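Local coordinates for glycosyl hydrolases family 31 family protein (Aspergillus niger, PDB 6DRU) that releases alpha-linked xylose from the non-reducing terminal glucose of xyloglucan oligosaccharides, acting as a family 31 alpha-xylosidase, at residues Phe248-Tyr259 with Pro278-Ser288. Numbering follows the deposited sequence.
Sequences FSLGYIQSKLRY and PVSMIVIDYQS. With XYS (alpha-D-xylopyranose), chain N; NAG (2-acetamido-2-deoxy-beta-D-glucopyranose), chain D; BGC (beta-D-glucopyranose), chain F.
Strands 252-254 and 281-284 run parallel, their axes 25° apart, joined by Ser280 N to Tyr252 O (2.8 Å), Gln254 N to Met281 O (3.0 Å) and Val283 N to Gln254 O. Ile253 and Met281 form a bridge pair on one face, where branched Ile253 also lays CG2 against Val283 CG2; flexible Met281 bends at chi3 (-72°) and carries CE to Phe248 CE2. Val279 CG2 packs on Tyr252 CD2; on the face of Gln254 and Ile282, the Gln254 amide accepts from Tyr252 OH through OE1 and donates through NE2 to Tyr259 OH, also hydrogen-bonded to Glu573. Where the strands part, a water spans Lys256 O, Tyr259 N and Val283 O. Beyond it, Arg258, long and extended from CG to NE, spreads its guanidinium over Gln287 CB, while at the guanidinium edge, in plane, NH1 donates to a second water (2.9 Å). With CG anti to the backbone N (chi1 -157°), short Asp285 turns its carboxylate to the sugar, where OD2 accepts from xylose O4 (2.5 Å), beside Leu257 CG. The flat Tyr286 ring suits a sugar: xylose C5 lies over one face, Gln287 CG over the opposite one. This is one beta-alpha-beta unit of the TIM barrel, crossing over through helix 262-274, with xylose-pocket residues in loops after the strands' C-terminal ends.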
loop_
_atom_site.group_PDB
_atom_site.type_symbol
_atom_site.label_atom_id
_atom_site.label_comp_id
_atom_site.label_asym_id
_atom_site.label_seq_id
_atom_site.Cartn_x
_atom_site.Cartn_y
_atom_site.Cartn_z
ATOM N N PHE A 248 19.520 -45.947 15.261
ATOM C CA PHE A 248 19.733 -45.461 16.620
ATOM C C PHE A 248 18.647 -44.480 17.049
ATOM O O PHE A 248 18.315 -44.410 18.237
ATOM C CB PHE A 248 21.115 -44.815 16.744
ATOM C CG PHE A 248 21.174 -43.401 16.242
ATOM C CD1 PHE A 248 21.345 -43.135 14.894
ATOM C CD2 PHE A 248 21.072 -42.336 17.122
ATOM C CE1 PHE A 248 21.403 -41.832 14.433
ATOM C CE2 PHE A 248 21.129 -41.035 16.665
ATOM C CZ PHE A 248 21.294 -40.782 15.319
ATOM N N SER A 249 18.074 -43.732 16.103
ATOM C CA SER A 249 17.056 -42.743 16.438
ATOM C C SER A 249 15.757 -43.366 16.935
ATOM O O SER A 249 14.914 -42.644 17.478
ATOM C CB SER A 249 16.771 -41.856 15.224
ATOM O OG SER A 249 16.270 -42.620 14.140
ATOM N N LEU A 250 15.573 -44.674 16.769
ATOM C CA LEU A 250 14.353 -45.335 17.216
ATOM C C LEU A 250 14.391 -45.728 18.688
ATOM O O LEU A 250 13.424 -46.321 19.180
ATOM C CB LEU A 250 14.089 -46.574 16.358
ATOM C CG LEU A 250 13.980 -46.337 14.851
ATOM C CD1 LEU A 250 13.810 -47.656 14.111
ATOM C CD2 LEU A 250 12.827 -45.392 14.547
ATOM N N GLY A 251 15.464 -45.409 19.397
ATOM C CA GLY A 251 15.622 -45.779 20.789
ATOM C C GLY A 251 15.120 -44.722 21.746
ATOM O O GLY A 251 14.165 -43.992 21.464
ATOM N N TYR A 252 15.776 -44.642 22.900
ATOM C CA TYR A 252 15.411 -43.694 23.943
ATOM C C TYR A 252 16.245 -42.427 23.807
ATOM O O TYR A 252 17.477 -42.488 23.778
ATOM C CB TYR A 252 15.610 -44.321 25.322
ATOM C CG TYR A 252 15.346 -43.385 26.478
ATOM C CD1 TYR A 252 14.052 -43.017 26.821
ATOM C CD2 TYR A 252 16.395 -42.882 27.238
ATOM C CE1 TYR A 252 13.809 -42.164 27.882
ATOM C CE2 TYR A 252 16.163 -42.031 28.301
ATOM C CZ TYR A 252 14.870 -41.675 28.620
ATOM O OH TYR A 252 14.639 -40.827 29.679
ATOM N N ILE A 253 15.570 -41.286 23.726
ATOM C CA ILE A 253 16.214 -39.994 23.517
ATOM C C ILE A 253 16.107 -39.201 24.813
ATOM O O ILE A 253 15.009 -38.811 25.230
ATOM C CB ILE A 253 15.592 -39.233 22.340
ATOM C CG1 ILE A 253 15.797 -40.014 21.040
ATOM C CG2 ILE A 253 16.188 -37.839 22.230
ATOM C CD1 ILE A 253 14.883 -39.587 19.920
ATOM N N GLN A 254 17.251 -38.955 25.446
ATOM C CA GLN A 254 17.313 -38.214 26.699
ATOM C C GLN A 254 17.575 -36.740 26.416
ATOM O O GLN A 254 18.485 -36.401 25.653
ATOM C CB GLN A 254 18.406 -38.779 27.605
ATOM C CG GLN A 254 18.538 -38.067 28.939
ATOM C CD GLN A 254 17.309 -38.230 29.809
ATOM O OE1 GLN A 254 16.720 -39.310 29.875
ATOM N NE2 GLN A 254 16.910 -37.156 30.479
ATOM N N SER A 255 16.781 -35.871 27.032
ATOM C CA SER A 255 16.943 -34.436 26.851
ATOM C C SER A 255 16.284 -33.716 28.016
ATOM O O SER A 255 15.449 -34.283 28.727
ATOM C CB SER A 255 16.342 -33.963 25.523
ATOM O OG SER A 255 16.424 -32.554 25.401
ATOM N N LYS A 256 16.677 -32.459 28.199
ATOM C CA LYS A 256 16.061 -31.578 29.184
ATOM C C LYS A 256 16.579 -30.168 28.942
ATOM O O LYS A 256 17.458 -29.940 28.108
ATOM C CB LYS A 256 16.353 -32.017 30.621
ATOM C CG LYS A 256 17.749 -31.668 31.106
ATOM C CD LYS A 256 17.827 -31.745 32.620
ATOM C CE LYS A 256 19.102 -31.107 33.142
ATOM N NZ LYS A 256 19.079 -30.964 34.624
ATOM N N LEU A 257 16.025 -29.223 29.692
ATOM C CA LEU A 257 16.495 -27.843 29.701
ATOM C C LEU A 257 17.105 -27.589 31.078
ATOM O O LEU A 257 16.378 -27.351 32.047
ATOM C CB LEU A 257 15.355 -26.871 29.394
ATOM C CG LEU A 257 15.654 -25.409 29.026
ATOM C CD1 LEU A 257 14.376 -24.713 28.595
ATOM C CD2 LEU A 257 16.307 -24.620 30.153
ATOM N N ARG A 258 18.434 -27.644 31.175
ATOM C CA ARG A 258 19.338 -27.998 30.081
ATOM C C ARG A 258 20.637 -28.535 30.674
ATOM O O ARG A 258 20.970 -28.231 31.819
ATOM C CB ARG A 258 19.630 -26.787 29.184
ATOM C CG ARG A 258 20.272 -25.608 29.897
ATOM C CD ARG A 258 20.389 -24.410 28.968
ATOM N NE ARG A 258 21.033 -23.267 29.609
ATOM C CZ ARG A 258 22.338 -23.018 29.554
ATOM N NH1 ARG A 258 23.146 -23.833 28.886
ATOM N NH2 ARG A 258 22.840 -21.954 30.167
ATOM N N TYR A 259 21.374 -29.333 29.904
ATOM C CA TYR A 259 22.702 -29.761 30.325
ATOM C C TYR A 259 23.691 -28.649 30.001
ATOM O O TYR A 259 23.894 -28.308 28.830
ATOM C CB TYR A 259 23.083 -31.078 29.654
ATOM C CG TYR A 259 22.075 -32.173 29.924
ATOM C CD1 TYR A 259 21.887 -32.664 31.209
ATOM C CD2 TYR A 259 21.301 -32.705 28.901
ATOM C CE1 TYR A 259 20.961 -33.656 31.467
ATOM C CE2 TYR A 259 20.373 -33.698 29.150
ATOM C CZ TYR A 259 20.205 -34.168 30.434
ATOM O OH TYR A 259 19.284 -35.158 30.684
ATOM N N PRO A 278 19.747 -48.341 28.982
ATOM C CA PRO A 278 20.087 -47.969 27.604
ATOM C C PRO A 278 19.583 -46.581 27.237
ATOM O O PRO A 278 18.496 -46.161 27.644
ATOM C CB PRO A 278 19.395 -49.051 26.769
ATOM C CG PRO A 278 18.237 -49.473 27.607
ATOM C CD PRO A 278 18.690 -49.366 29.038
ATOM N N VAL A 279 20.393 -45.873 26.454
ATOM C CA VAL A 279 20.034 -44.570 25.903
ATOM C C VAL A 279 20.671 -44.459 24.523
ATOM O O VAL A 279 21.811 -44.887 24.314
ATOM C CB VAL A 279 20.465 -43.415 26.838
ATOM C CG1 VAL A 279 21.968 -43.433 27.077
ATOM C CG2 VAL A 279 20.023 -42.072 26.275
ATOM N N SER A 280 19.919 -43.910 23.569
ATOM C CA SER A 280 20.363 -43.859 22.181
ATOM C C SER A 280 20.861 -42.490 21.737
ATOM O O SER A 280 21.674 -42.417 20.810
ATOM C CB SER A 280 19.232 -44.305 21.248
ATOM O OG SER A 280 18.960 -45.687 21.396
ATOM N N MET A 281 20.414 -41.407 22.369
ATOM C CA MET A 281 20.836 -40.078 21.952
ATOM C C MET A 281 20.754 -39.125 23.137
ATOM O O MET A 281 19.777 -39.140 23.889
ATOM C CB MET A 281 19.980 -39.556 20.791
ATOM C CG MET A 281 20.685 -38.523 19.924
ATOM S SD MET A 281 19.555 -37.481 18.983
ATOM C CE MET A 281 18.968 -38.627 17.743
ATOM N N ILE A 282 21.790 -38.302 23.290
ATOM C CA ILE A 282 21.870 -37.287 24.336
ATOM C C ILE A 282 21.777 -35.923 23.663
ATOM O O ILE A 282 22.488 -35.662 22.685
ATOM C CB ILE A 282 23.183 -37.417 25.127
ATOM C CG1 ILE A 282 23.204 -38.714 25.945
ATOM C CG2 ILE A 282 23.376 -36.215 26.041
ATOM C CD1 ILE A 282 22.495 -38.641 27.264
ATOM N N VAL A 283 20.910 -35.053 24.179
ATOM C CA VAL A 283 20.612 -33.771 23.544
ATOM C C VAL A 283 21.114 -32.635 24.426
ATOM O O VAL A 283 20.879 -32.631 25.641
ATOM C CB VAL A 283 19.107 -33.622 23.266
ATOM C CG1 VAL A 283 18.839 -32.359 22.471
ATOM C CG2 VAL A 283 18.581 -34.841 22.526
ATOM N N ILE A 284 21.795 -31.668 23.811
ATOM C CA ILE A 284 22.243 -30.445 24.469
ATOM C C ILE A 284 21.360 -29.301 23.991
ATOM O O ILE A 284 21.234 -29.070 22.783
ATOM C CB ILE A 284 23.725 -30.152 24.173
ATOM C CG1 ILE A 284 24.608 -31.302 24.659
ATOM C CG2 ILE A 284 24.150 -28.844 24.826
ATOM C CD1 ILE A 284 26.069 -31.139 24.298
ATOM N N ASP A 285 20.759 -28.578 24.935
ATOM C CA ASP A 285 19.762 -27.568 24.605
ATOM C C ASP A 285 20.444 -26.246 24.245
ATOM O O ASP A 285 21.648 -26.184 23.982
ATOM C CB ASP A 285 18.773 -27.414 25.760
ATOM C CG ASP A 285 17.441 -26.828 25.320
ATOM O OD1 ASP A 285 17.340 -26.377 24.159
ATOM O OD2 ASP A 285 16.497 -26.814 26.138
ATOM N N TYR A 286 19.666 -25.166 24.228
ATOM C CA TYR A 286 20.131 -23.860 23.778
ATOM C C TYR A 286 20.929 -23.163 24.881
ATOM O O TYR A 286 21.251 -23.748 25.920
ATOM C CB TYR A 286 18.950 -23.016 23.295
ATOM C CG TYR A 286 17.980 -22.529 24.360
ATOM C CD1 TYR A 286 17.777 -23.228 25.545
ATOM C CD2 TYR A 286 17.252 -21.363 24.165
ATOM C CE1 TYR A 286 16.886 -22.774 26.503
ATOM C CE2 TYR A 286 16.358 -20.904 25.113
ATOM C CZ TYR A 286 16.178 -21.610 26.281
ATOM O OH TYR A 286 15.288 -21.151 27.226
ATOM N N GLN A 287 21.269 -21.893 24.647
ATOM C CA GLN A 287 22.042 -21.059 25.569
ATOM C C GLN A 287 23.412 -21.651 25.885
ATOM O O GLN A 287 24.062 -21.238 26.852
ATOM C CB GLN A 287 21.265 -20.794 26.864
ATOM C CG GLN A 287 19.913 -20.128 26.653
ATOM C CD GLN A 287 20.031 -18.714 26.114
ATOM O OE1 GLN A 287 20.242 -18.505 24.919
ATOM N NE2 GLN A 287 19.895 -17.732 26.998
ATOM N N SER A 288 23.869 -22.606 25.079
ATOM C CA SER A 288 25.172 -23.230 25.253
ATOM C C SER A 288 26.257 -22.561 24.422
ATOM O O SER A 288 27.372 -23.086 24.338
ATOM C CB SER A 288 25.091 -24.718 24.902
ATOM O OG SER A 288 24.428 -24.912 23.664
HETATM C C1 XYS N . 12.286 -23.474 23.023
HETATM C C2 XYS N . 12.090 -24.938 22.704
HETATM C C3 XYS N . 12.474 -25.761 23.913
HETATM C C4 XYS N . 13.871 -25.388 24.360
HETATM C C5 XYS N . 13.959 -23.887 24.531
HETATM O O1 XYS N . 11.487 -23.126 24.129
HETATM O O2 XYS N . 10.744 -25.175 22.370
HETATM O O3 XYS N . 12.433 -27.131 23.588
HETATM O O4 XYS N . 14.151 -26.016 25.589
HETATM O O5 XYS N . 13.644 -23.242 23.317
HETATM C C1 NAG D . 22.299 -14.707 27.670
HETATM C C2 NAG D . 22.388 -14.429 29.158
HETATM C C3 NAG D . 23.661 -14.857 29.799
HETATM C C4 NAG D . 24.166 -16.179 29.264
HETATM C C5 NAG D . 24.142 -16.170 27.755
HETATM C C6 NAG D . 24.652 -17.491 27.224
HETATM C C7 NAG D . 20.946 -12.472 29.593
HETATM C C8 NAG D . 20.803 -10.977 29.788
HETATM N N2 NAG D . 22.226 -13.030 29.348
HETATM O O3 NAG D . 23.476 -14.921 31.195
HETATM O O4 NAG D . 25.485 -16.383 29.709
HETATM O O5 NAG D . 22.814 -15.973 27.347
HETATM O O6 NAG D . 24.018 -17.787 26.000
HETATM O O7 NAG D . 19.968 -13.189 29.650
HETATM C C2 BGC F . 9.148 -17.650 26.428
HETATM C C3 BGC F . 9.149 -17.749 24.942
HETATM C C4 BGC F . 10.501 -18.306 24.460
HETATM C C5 BGC F . 10.837 -19.571 25.199
HETATM C C6 BGC F . 12.232 -20.040 24.808
HETATM C C1 BGC F . 9.475 -19.011 26.984
HETATM O O2 BGC F . 7.855 -17.218 26.905
HETATM O O3 BGC F . 8.935 -16.495 24.404
HETATM O O4 BGC F . 10.436 -18.587 23.079
HETATM O O5 BGC F . 10.809 -19.343 26.595
HETATM O O6 BGC F . 12.710 -20.956 25.769
HETATM O O HOH W 1 20.269 -30.194 27.435
HETATM O O HOH W 2 22.570 -26.125 27.228
#